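Putative glutathionylspermidine synthase (Methylobacillus flagellatus, PDB 3N6X) is probably an ATP-dependent ligase of the circularly permuted ATP-grasp type 2 family, perhaps a glutathionylspermidine synthase, with substrates not established. Local coordinates at residues L48-V53 / M179-F184; V202-N206 / V433-K437; V220-G226 / M242-E248. All blocks are in the same frame, centred on the assembly; numbering follows the deposited sequence.

Contact 1: residues L48-V53 / M179-F184; sequences LLFRRV and MMMRLF
Two helix ends packed crosswise, the last turns of helices 42-53 and 170-183, meet through L183, a knob that enters a hole formed by L48, L49, R52 and V53. The axes of the two short segments lie 11.8 Å apart and run at 78° to one another, and the side chains fill the distance between them. The two methyls of L183 divide the work: CD1 meets L49 CD2 at 3.8 Å, the two leucines crossing at about a right angle, whereas CD2 lies against the aliphatic part of R52, 3.9 Å from its CD. V53 and selenomethionine M179 approach tip to tip, V53 CG2 being 3.9 Å from M179 SE; bends at chi2 and chi3 (59° and 83°) curl the M179 chain round to this meeting. R52, extended from CG to NE, carries its guanidinium to the terminal turn, where NH1 stands 2.9 Å from L183 O, close to the plane of the group but at too poor an angle for a hydrogen bond. Within its own helix, L48 CD2 lies above one face of that guanidinium, offset toward the rim. The F184 ring, packed edge-to-face with W30, continues the apolar layer. The result is a single knob-into-hole contact where two helix ends cross steeply.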
loop_
_atom_site.group_PDB
_atom_site.type_symbol
_atom_site.label_atom_id
_atom_site.label_comp_id
_atom_site.label_asym_id
_atom_site.label_seq_id
_atom_site.Cartn_x
_atom_site.Cartn_y
_atom_site.Cartn_z
ATOM N N LEU A 48 17.180 -9.990 -23.207
ATOM C CA LEU A 48 16.446 -8.885 -23.843
ATOM C C LEU A 48 16.592 -7.597 -23.005
ATOM O O LEU A 48 16.908 -6.537 -23.552
ATOM C CB LEU A 48 14.945 -9.260 -24.001
ATOM C CG LEU A 48 14.067 -8.285 -24.832
ATOM C CD1 LEU A 48 12.911 -9.022 -25.490
ATOM C CD2 LEU A 48 13.520 -7.143 -23.966
ATOM N N LEU A 49 16.368 -7.703 -21.680
ATOM C CA LEU A 49 16.455 -6.566 -20.764
ATOM C C LEU A 49 17.858 -5.973 -20.686
ATOM O O LEU A 49 17.998 -4.756 -20.571
ATOM C CB LEU A 49 15.928 -6.943 -19.371
ATOM C CG LEU A 49 14.401 -7.045 -19.271
ATOM C CD1 LEU A 49 13.987 -8.001 -18.167
ATOM C CD2 LEU A 49 13.772 -5.680 -19.063
ATOM N N PHE A 50 18.897 -6.814 -20.808
ATOM C CA PHE A 50 20.275 -6.320 -20.804
ATOM C C PHE A 50 20.640 -5.653 -22.141
ATOM O O PHE A 50 21.176 -4.552 -22.140
ATOM C CB PHE A 50 21.270 -7.441 -20.471
ATOM C CG PHE A 50 22.707 -6.983 -20.528
ATOM C CD1 PHE A 50 23.243 -6.191 -19.517
ATOM C CD2 PHE A 50 23.512 -7.299 -21.617
ATOM C CE1 PHE A 50 24.562 -5.744 -19.586
ATOM C CE2 PHE A 50 24.827 -6.843 -21.687
ATOM C CZ PHE A 50 25.346 -6.077 -20.668
ATOM N N ARG A 51 20.374 -6.343 -23.277
ATOM C CA ARG A 51 20.680 -5.843 -24.626
ATOM C C ARG A 51 20.028 -4.482 -24.900
ATOM O O ARG A 51 20.666 -3.603 -25.487
ATOM C CB ARG A 51 20.220 -6.846 -25.700
ATOM C CG ARG A 51 21.148 -8.040 -25.903
ATOM C CD ARG A 51 20.792 -8.821 -27.169
ATOM N NE ARG A 51 19.339 -8.934 -27.371
ATOM C CZ ARG A 51 18.595 -9.943 -26.920
ATOM N NH1 ARG A 51 19.157 -10.945 -26.255
ATOM N NH2 ARG A 51 17.286 -9.958 -27.137
ATOM N N ARG A 52 18.752 -4.321 -24.491
ATOM C CA ARG A 52 17.995 -3.096 -24.728
ATOM C C ARG A 52 18.241 -2.024 -23.656
ATOM O O ARG A 52 18.574 -0.889 -24.001
ATOM C CB ARG A 52 16.486 -3.393 -24.855
ATOM C CG ARG A 52 16.093 -4.220 -26.077
ATOM C CD ARG A 52 14.588 -4.208 -26.252
ATOM N NE ARG A 52 14.116 -5.252 -27.163
ATOM C CZ ARG A 52 12.863 -5.337 -27.605
ATOM N NH1 ARG A 52 11.960 -4.433 -27.241
ATOM N NH2 ARG A 52 12.509 -6.317 -28.428
ATOM N N VAL A 53 18.026 -2.363 -22.366
ATOM C CA VAL A 53 18.135 -1.378 -21.281
ATOM C C VAL A 53 19.304 -1.567 -20.269
ATOM O O VAL A 53 19.410 -0.801 -19.308
ATOM C CB VAL A 53 16.768 -1.017 -20.606
ATOM C CG1 VAL A 53 15.869 -0.236 -21.565
ATOM C CG2 VAL A 53 16.055 -2.257 -20.075
HETATM N N MSE A 179 8.984 1.968 -18.228
HETATM C CA MSE A 179 9.834 0.860 -18.697
HETATM C C MSE A 179 9.144 0.049 -19.810
HETATM O O MSE A 179 9.772 -0.245 -20.833
HETATM C CB MSE A 179 10.205 -0.054 -17.503
HETATM C CG MSE A 179 10.968 -1.327 -17.896
HETATM SE SE MSE A 179 12.651 -0.926 -18.819
HETATM C CE MSE A 179 13.721 -0.638 -17.330
HETATM N N MSE A 180 7.849 -0.314 -19.602
HETATM C CA MSE A 180 7.049 -1.081 -20.561
HETATM C C MSE A 180 6.836 -0.302 -21.852
HETATM O O MSE A 180 6.873 -0.890 -22.936
HETATM C CB MSE A 180 5.683 -1.469 -19.949
HETATM C CG MSE A 180 5.783 -2.552 -18.884
HETATM SE SE MSE A 180 6.240 -4.331 -19.554
HETATM C CE MSE A 180 4.751 -4.648 -20.672
HETATM N N MSE A 181 6.572 1.024 -21.734
HETATM C CA MSE A 181 6.369 1.912 -22.878
HETATM C C MSE A 181 7.680 2.071 -23.683
HETATM O O MSE A 181 7.645 2.167 -24.913
HETATM C CB MSE A 181 5.843 3.286 -22.412
HETATM C CG MSE A 181 5.590 4.272 -23.583
HETATM SE SE MSE A 181 4.249 3.603 -24.895
HETATM C CE MSE A 181 2.669 4.025 -23.863
ATOM N N ARG A 182 8.828 2.087 -22.983
ATOM C CA ARG A 182 10.142 2.219 -23.611
ATOM C C ARG A 182 10.508 0.920 -24.366
ATOM O O ARG A 182 10.980 0.987 -25.496
ATOM C CB ARG A 182 11.195 2.549 -22.540
ATOM C CG ARG A 182 12.530 3.037 -23.062
ATOM C CD ARG A 182 13.457 3.299 -21.883
ATOM N NE ARG A 182 14.638 4.083 -22.251
ATOM C CZ ARG A 182 15.648 4.332 -21.421
ATOM N NH1 ARG A 182 15.628 3.858 -20.180
ATOM N NH2 ARG A 182 16.684 5.056 -21.825
ATOM N N LEU A 183 10.251 -0.254 -23.753
ATOM C CA LEU A 183 10.564 -1.541 -24.370
ATOM C C LEU A 183 9.593 -1.911 -25.486
ATOM O O LEU A 183 10.035 -2.339 -26.552
ATOM C CB LEU A 183 10.574 -2.670 -23.316
ATOM C CG LEU A 183 11.672 -2.655 -22.255
ATOM C CD1 LEU A 183 11.351 -3.649 -21.147
ATOM C CD2 LEU A 183 13.039 -2.962 -22.857
ATOM N N PHE A 184 8.261 -1.849 -25.214
ATOM C CA PHE A 184 7.253 -2.348 -26.161
ATOM C C PHE A 184 6.142 -1.326 -26.530
ATOM O O PHE A 184 4.957 -1.596 -26.294
ATOM C CB PHE A 184 6.637 -3.667 -25.647
ATOM C CG PHE A 184 7.578 -4.544 -24.849
ATOM C CD1 PHE A 184 8.572 -5.286 -25.483
ATOM C CD2 PHE A 184 7.463 -4.638 -23.468
ATOM C CE1 PHE A 184 9.437 -6.105 -24.745
ATOM C CE2 PHE A 184 8.322 -5.465 -22.733
ATOM C CZ PHE A 184 9.299 -6.200 -23.377
#

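Contact 2: residues V202-N206 / V433-K437; sequences VLLNN and VLSGK
Helix segment 202-206 runs at 29° to strand segment 433-435, their axes 8.8 Å apart, and the backbones draw closest where the strand gives way to its turn, with N206 CA and G436 CA separated by 4.4 Å. No hydrogen bond crosses here, and shape has to do the joining. L434 and N206 carry most of it. The L434 side chain points at the helix and meets it with both methyls: CD1 packs on V202 CG1 at 3.8 Å, while CD2 lies 4.2 Å from L203 CD1. Nearer the strand end, N206 reaches across the L434 side chain at about a right angle, bringing its OD1 to 3.4 Å from L434 CB. With CG turned beside its own backbone N (chi1 -80°), the N206 amide lies along the start of the turn, its CG 3.9 Å from G436 CA. G436 has no side chain, and the amide lies directly against its backbone. G436 O is hydrogen-bonded to a glycerol molecule, probably from the crystallisation liquor. Helix 199-209 thus rests on one face of the large mixed sheet, where I144 of the adjacent strand 144-151 touches both L203 and L434; V433 and S435 point to the other face, against helix 81-105, and L434 pairs through its backbone with S440 of strand 439-441.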
loop_
_atom_site.group_PDB
_atom_site.type_symbol
_atom_site.label_atom_id
_atom_site.label_comp_id
_atom_site.label_asym_id
_atom_site.label_seq_id
_atom_site.Cartn_x
_atom_site.Cartn_y
_atom_site.Cartn_z
ATOM N N VAL A 202 -2.288 14.831 -9.311
ATOM C CA VAL A 202 -3.559 14.543 -8.621
ATOM C C VAL A 202 -3.293 14.638 -7.097
ATOM O O VAL A 202 -4.045 15.288 -6.383
ATOM C CB VAL A 202 -4.153 13.151 -9.015
ATOM C CG1 VAL A 202 -5.358 12.787 -8.126
ATOM C CG2 VAL A 202 -4.537 13.112 -10.499
ATOM N N LEU A 203 -2.178 14.057 -6.629
ATOM C CA LEU A 203 -1.814 14.123 -5.210
ATOM C C LEU A 203 -1.544 15.572 -4.747
ATOM O O LEU A 203 -2.059 15.984 -3.712
ATOM C CB LEU A 203 -0.605 13.200 -4.902
ATOM C CG LEU A 203 0.013 13.332 -3.486
ATOM C CD1 LEU A 203 -1.016 13.009 -2.404
ATOM C CD2 LEU A 203 1.255 12.442 -3.346
ATOM N N LEU A 204 -0.773 16.350 -5.532
ATOM C CA LEU A 204 -0.507 17.749 -5.188
ATOM C C LEU A 204 -1.814 18.543 -5.075
ATOM O O LEU A 204 -1.989 19.304 -4.129
ATOM C CB LEU A 204 0.444 18.399 -6.217
ATOM C CG LEU A 204 0.702 19.916 -6.037
ATOM C CD1 LEU A 204 1.271 20.233 -4.640
ATOM C CD2 LEU A 204 1.606 20.438 -7.105
ATOM N N ASN A 205 -2.742 18.335 -6.008
ATOM C CA ASN A 205 -4.033 19.023 -5.987
ATOM C C ASN A 205 -4.855 18.663 -4.737
ATOM O O ASN A 205 -5.457 19.547 -4.125
ATOM C CB ASN A 205 -4.808 18.722 -7.249
ATOM C CG ASN A 205 -6.013 19.581 -7.404
ATOM O OD1 ASN A 205 -5.914 20.809 -7.514
ATOM N ND2 ASN A 205 -7.187 18.957 -7.352
ATOM N N ASN A 206 -4.826 17.383 -4.329
ATOM C CA ASN A 206 -5.487 16.925 -3.109
ATOM C C ASN A 206 -4.849 17.520 -1.849
ATOM O O ASN A 206 -5.567 17.794 -0.881
ATOM C CB ASN A 206 -5.482 15.393 -3.029
ATOM C CG ASN A 206 -6.546 14.704 -3.866
ATOM O OD1 ASN A 206 -6.573 13.487 -3.983
ATOM N ND2 ASN A 206 -7.414 15.461 -4.496
ATOM N N VAL A 433 -5.399 4.839 -2.797
ATOM C CA VAL A 433 -6.602 5.651 -2.723
ATOM C C VAL A 433 -6.240 7.050 -2.254
ATOM O O VAL A 433 -5.599 7.210 -1.204
ATOM C CB VAL A 433 -7.698 5.002 -1.834
ATOM C CG1 VAL A 433 -8.942 5.874 -1.788
ATOM C CG2 VAL A 433 -8.044 3.602 -2.321
ATOM N N LEU A 434 -6.683 8.073 -3.010
ATOM C CA LEU A 434 -6.400 9.470 -2.694
ATOM C C LEU A 434 -7.632 10.195 -2.224
ATOM O O LEU A 434 -8.633 10.206 -2.925
ATOM C CB LEU A 434 -5.772 10.180 -3.920
ATOM C CG LEU A 434 -4.441 9.570 -4.431
ATOM C CD1 LEU A 434 -3.966 10.282 -5.674
ATOM C CD2 LEU A 434 -3.348 9.628 -3.354
ATOM N N SER A 435 -7.576 10.788 -1.034
ATOM C CA SER A 435 -8.699 11.544 -0.473
ATOM C C SER A 435 -8.299 12.994 -0.238
ATOM O O SER A 435 -7.378 13.274 0.523
ATOM C CB SER A 435 -9.177 10.931 0.849
ATOM O OG SER A 435 -9.426 9.540 0.761
ATOM N N GLY A 436 -8.993 13.890 -0.903
ATOM C CA GLY A 436 -8.838 15.328 -0.746
ATOM C C GLY A 436 -10.211 15.902 -0.538
ATOM O O GLY A 436 -10.879 15.557 0.444
ATOM N N LYS A 437 -10.718 16.645 -1.522
ATOM C CA LYS A 437 -12.117 17.061 -1.456
ATOM C C LYS A 437 -12.974 15.937 -2.006
ATOM O O LYS A 437 -14.120 15.775 -1.592
ATOM C CB LYS A 437 -12.355 18.395 -2.176
ATOM C CG LYS A 437 -12.205 19.590 -1.224
ATOM C CD LYS A 437 -12.198 20.937 -1.949
ATOM C CE LYS A 437 -11.446 22.008 -1.172
ATOM N NZ LYS A 437 -12.084 22.314 0.142
#

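Contact 3: residues V220-G226 / M242-E248; sequences VVLLTPG and MGIELVE
Three backbone hydrogen bonds join strands 220-223 and 245-247 in parallel: L222 N to E245 O (2.9 Å), V247 N to L222 O (2.9 Å) and T224 N to V247 O (2.8 Å). The first and last are nearly straight (172° and 174°). L222 thus gives and receives, the alternation expected of a parallel pair. Beside these bonds a water bridges the segments, donating to V220 O and accepting from E245 N.

Packing follows on both faces. On the face of L222 and L246 these two leucines lie side by side, pointing the same way, with L222 CD2 4.0 Å from L246 CD1. The same L246 methyl meets T224 CG2, and the other branch of L222 reaches selenomethionine M242, CD1 to CE 3.9 Å. On the opposite face V221 and V247 cross at about a right angle, CG2 to CG2 3.8 Å. I244 turns CG1 between its backbone N and carbonyl carbon (chi1 66°), which lays CD1 against the V221-L222 peptide, 3.8 Å from L222 N.

At the far end the E248 chain passes T224 O, its CG 3.6 Å away, while its OE1 bonds to Q250. T224 OG1 is hydrogen-bonded to H235 of the connecting helix and weakly accepts G226 N. G243, with positive phi, is the C-prime residue of the Schellman motif ending helix 232-242, which packs on L222 through I238. Strand, helix and neighbouring parallel strand make a classic beta-alpha-beta crossover, here within a mixed sheet continued by strand 268-275.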
loop_
_atom_site.group_PDB
_atom_site.type_symbol
_atom_site.label_atom_id
_atom_site.label_comp_id
_atom_site.label_asym_id
_atom_site.label_seq_id
_atom_site.Cartn_x
_atom_site.Cartn_y
_atom_site.Cartn_z
ATOM N N VAL A 220 3.051 23.872 -0.339
ATOM C CA VAL A 220 3.148 22.452 0.004
ATOM C C VAL A 220 4.604 22.002 -0.044
ATOM O O VAL A 220 5.307 22.313 -0.995
ATOM C CB VAL A 220 2.253 21.571 -0.924
ATOM C CG1 VAL A 220 2.240 20.112 -0.458
ATOM C CG2 VAL A 220 0.831 22.123 -1.021
ATOM N N VAL A 221 5.059 21.285 0.990
ATOM C CA VAL A 221 6.411 20.727 1.033
ATOM C C VAL A 221 6.327 19.223 1.363
ATOM O O VAL A 221 5.300 18.762 1.865
ATOM C CB VAL A 221 7.357 21.478 2.031
ATOM C CG1 VAL A 221 7.458 22.971 1.703
ATOM C CG2 VAL A 221 6.931 21.257 3.482
ATOM N N LEU A 222 7.388 18.472 1.066
ATOM C CA LEU A 222 7.473 17.065 1.438
ATOM C C LEU A 222 8.551 16.921 2.528
ATOM O O LEU A 222 9.736 17.150 2.257
ATOM C CB LEU A 222 7.808 16.175 0.223
ATOM C CG LEU A 222 7.508 14.649 0.369
ATOM C CD1 LEU A 222 7.485 13.976 -0.992
ATOM C CD2 LEU A 222 8.536 13.944 1.269
ATOM N N LEU A 223 8.131 16.580 3.771
ATOM C CA LEU A 223 9.071 16.385 4.882
ATOM C C LEU A 223 9.643 14.947 4.874
ATOM O O LEU A 223 8.900 13.981 5.028
ATOM C CB LEU A 223 8.412 16.740 6.224
ATOM C CG LEU A 223 9.182 16.423 7.506
ATOM C CD1 LEU A 223 10.446 17.292 7.643
ATOM C CD2 LEU A 223 8.290 16.596 8.721
ATOM N N THR A 224 10.953 14.829 4.608
ATOM C CA THR A 224 11.651 13.544 4.525
ATOM C C THR A 224 12.609 13.331 5.720
ATOM O O THR A 224 13.218 14.298 6.201
ATOM C CB THR A 224 12.418 13.432 3.173
ATOM O OG1 THR A 224 13.013 12.140 3.077
ATOM C CG2 THR A 224 13.520 14.500 3.018
ATOM N N PRO A 225 12.816 12.063 6.176
ATOM C CA PRO A 225 13.843 11.829 7.206
ATOM C C PRO A 225 15.257 12.052 6.652
ATOM O O PRO A 225 16.156 12.420 7.399
ATOM C CB PRO A 225 13.615 10.379 7.625
ATOM C CG PRO A 225 12.917 9.749 6.492
ATOM C CD PRO A 225 12.170 10.804 5.745
ATOM N N GLY A 226 15.417 11.898 5.337
ATOM C CA GLY A 226 16.691 12.102 4.658
ATOM C C GLY A 226 17.200 10.869 3.933
ATOM O O GLY A 226 16.521 9.829 3.908
HETATM N N MSE A 242 6.067 16.297 -8.415
HETATM C CA MSE A 242 5.042 17.238 -7.975
HETATM C C MSE A 242 5.473 18.690 -8.219
HETATM O O MSE A 242 4.627 19.553 -8.422
HETATM C CB MSE A 242 4.753 17.031 -6.479
HETATM C CG MSE A 242 3.859 15.839 -6.191
HETATM SE SE MSE A 242 3.365 15.694 -4.284
HETATM C CE MSE A 242 4.832 14.847 -3.690
ATOM N N GLY A 243 6.775 18.954 -8.112
ATOM C CA GLY A 243 7.309 20.307 -8.226
ATOM C C GLY A 243 7.241 21.062 -6.910
ATOM O O GLY A 243 6.970 22.261 -6.892
ATOM N N ILE A 244 7.434 20.350 -5.790
ATOM C CA ILE A 244 7.426 20.948 -4.453
ATOM C C ILE A 244 8.787 20.727 -3.762
ATOM O O ILE A 244 9.537 19.823 -4.148
ATOM C CB ILE A 244 6.242 20.426 -3.576
ATOM C CG1 ILE A 244 6.393 18.890 -3.246
ATOM C CG2 ILE A 244 4.889 20.774 -4.216
ATOM C CD1 ILE A 244 5.412 18.353 -2.224
ATOM N N GLU A 245 9.091 21.539 -2.737
ATOM C CA GLU A 245 10.359 21.430 -2.001
ATOM C C GLU A 245 10.429 20.154 -1.194
ATOM O O GLU A 245 9.439 19.763 -0.561
ATOM C CB GLU A 245 10.558 22.639 -1.062
ATOM C CG GLU A 245 10.780 23.953 -1.785
ATOM C CD GLU A 245 12.059 24.050 -2.598
ATOM O OE1 GLU A 245 13.018 23.291 -2.317
ATOM O OE2 GLU A 245 12.109 24.907 -3.509
ATOM N N LEU A 246 11.600 19.507 -1.216
ATOM C CA LEU A 246 11.916 18.353 -0.399
ATOM C C LEU A 246 12.687 18.876 0.813
ATOM O O LEU A 246 13.793 19.414 0.661
ATOM C CB LEU A 246 12.778 17.362 -1.202
ATOM C CG LEU A 246 13.145 16.043 -0.501
ATOM C CD1 LEU A 246 11.946 15.128 -0.404
ATOM C CD2 LEU A 246 14.279 15.341 -1.238
ATOM N N VAL A 247 12.076 18.809 1.999
ATOM C CA VAL A 247 12.683 19.355 3.203
ATOM C C VAL A 247 12.950 18.296 4.264
ATOM O O VAL A 247 12.298 17.256 4.289
ATOM C CB VAL A 247 11.850 20.540 3.794
ATOM C CG1 VAL A 247 11.782 21.724 2.825
ATOM C CG2 VAL A 247 10.441 20.082 4.211
ATOM N N GLU A 248 13.891 18.601 5.168
ATOM C CA GLU A 248 14.193 17.824 6.366
ATOM C C GLU A 248 13.789 18.688 7.557
ATOM O O GLU A 248 13.504 19.874 7.377
ATOM C CB GLU A 248 15.690 17.460 6.415
ATOM C CG GLU A 248 16.041 16.346 5.440
ATOM C CD GLU A 248 17.520 16.048 5.262
ATOM O OE1 GLU A 248 18.300 16.264 6.219
ATOM O OE2 GLU A 248 17.888 15.538 4.181
HETATM O O HOH W 1 7.225 23.707 -2.291
#

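How the contacts relate
Contacts 2 and 3 touch, whereas contact 1 stands apart: its centre is 32 Å from that of contact 2 and 31 Å from that of contact 3, with nearest atoms about 18 Å away in each case. Helix 199-209, which carries one side of contact 2, also packs against contact 3, the two centres lying 17 Å apart. L204 packs its CD1 3.7 Å from I244 CG2, and L203 turns CD2 to M242 SE at 4.0 Å. Along the chain contact 3 is nested inside the loop closed by contact 2, after contact 1 has closed. Bound glycerol, probably from the crystallisation liquor, lies about 4 Å from the V202 side chain and likewise near that of P225; neither establishes an active site.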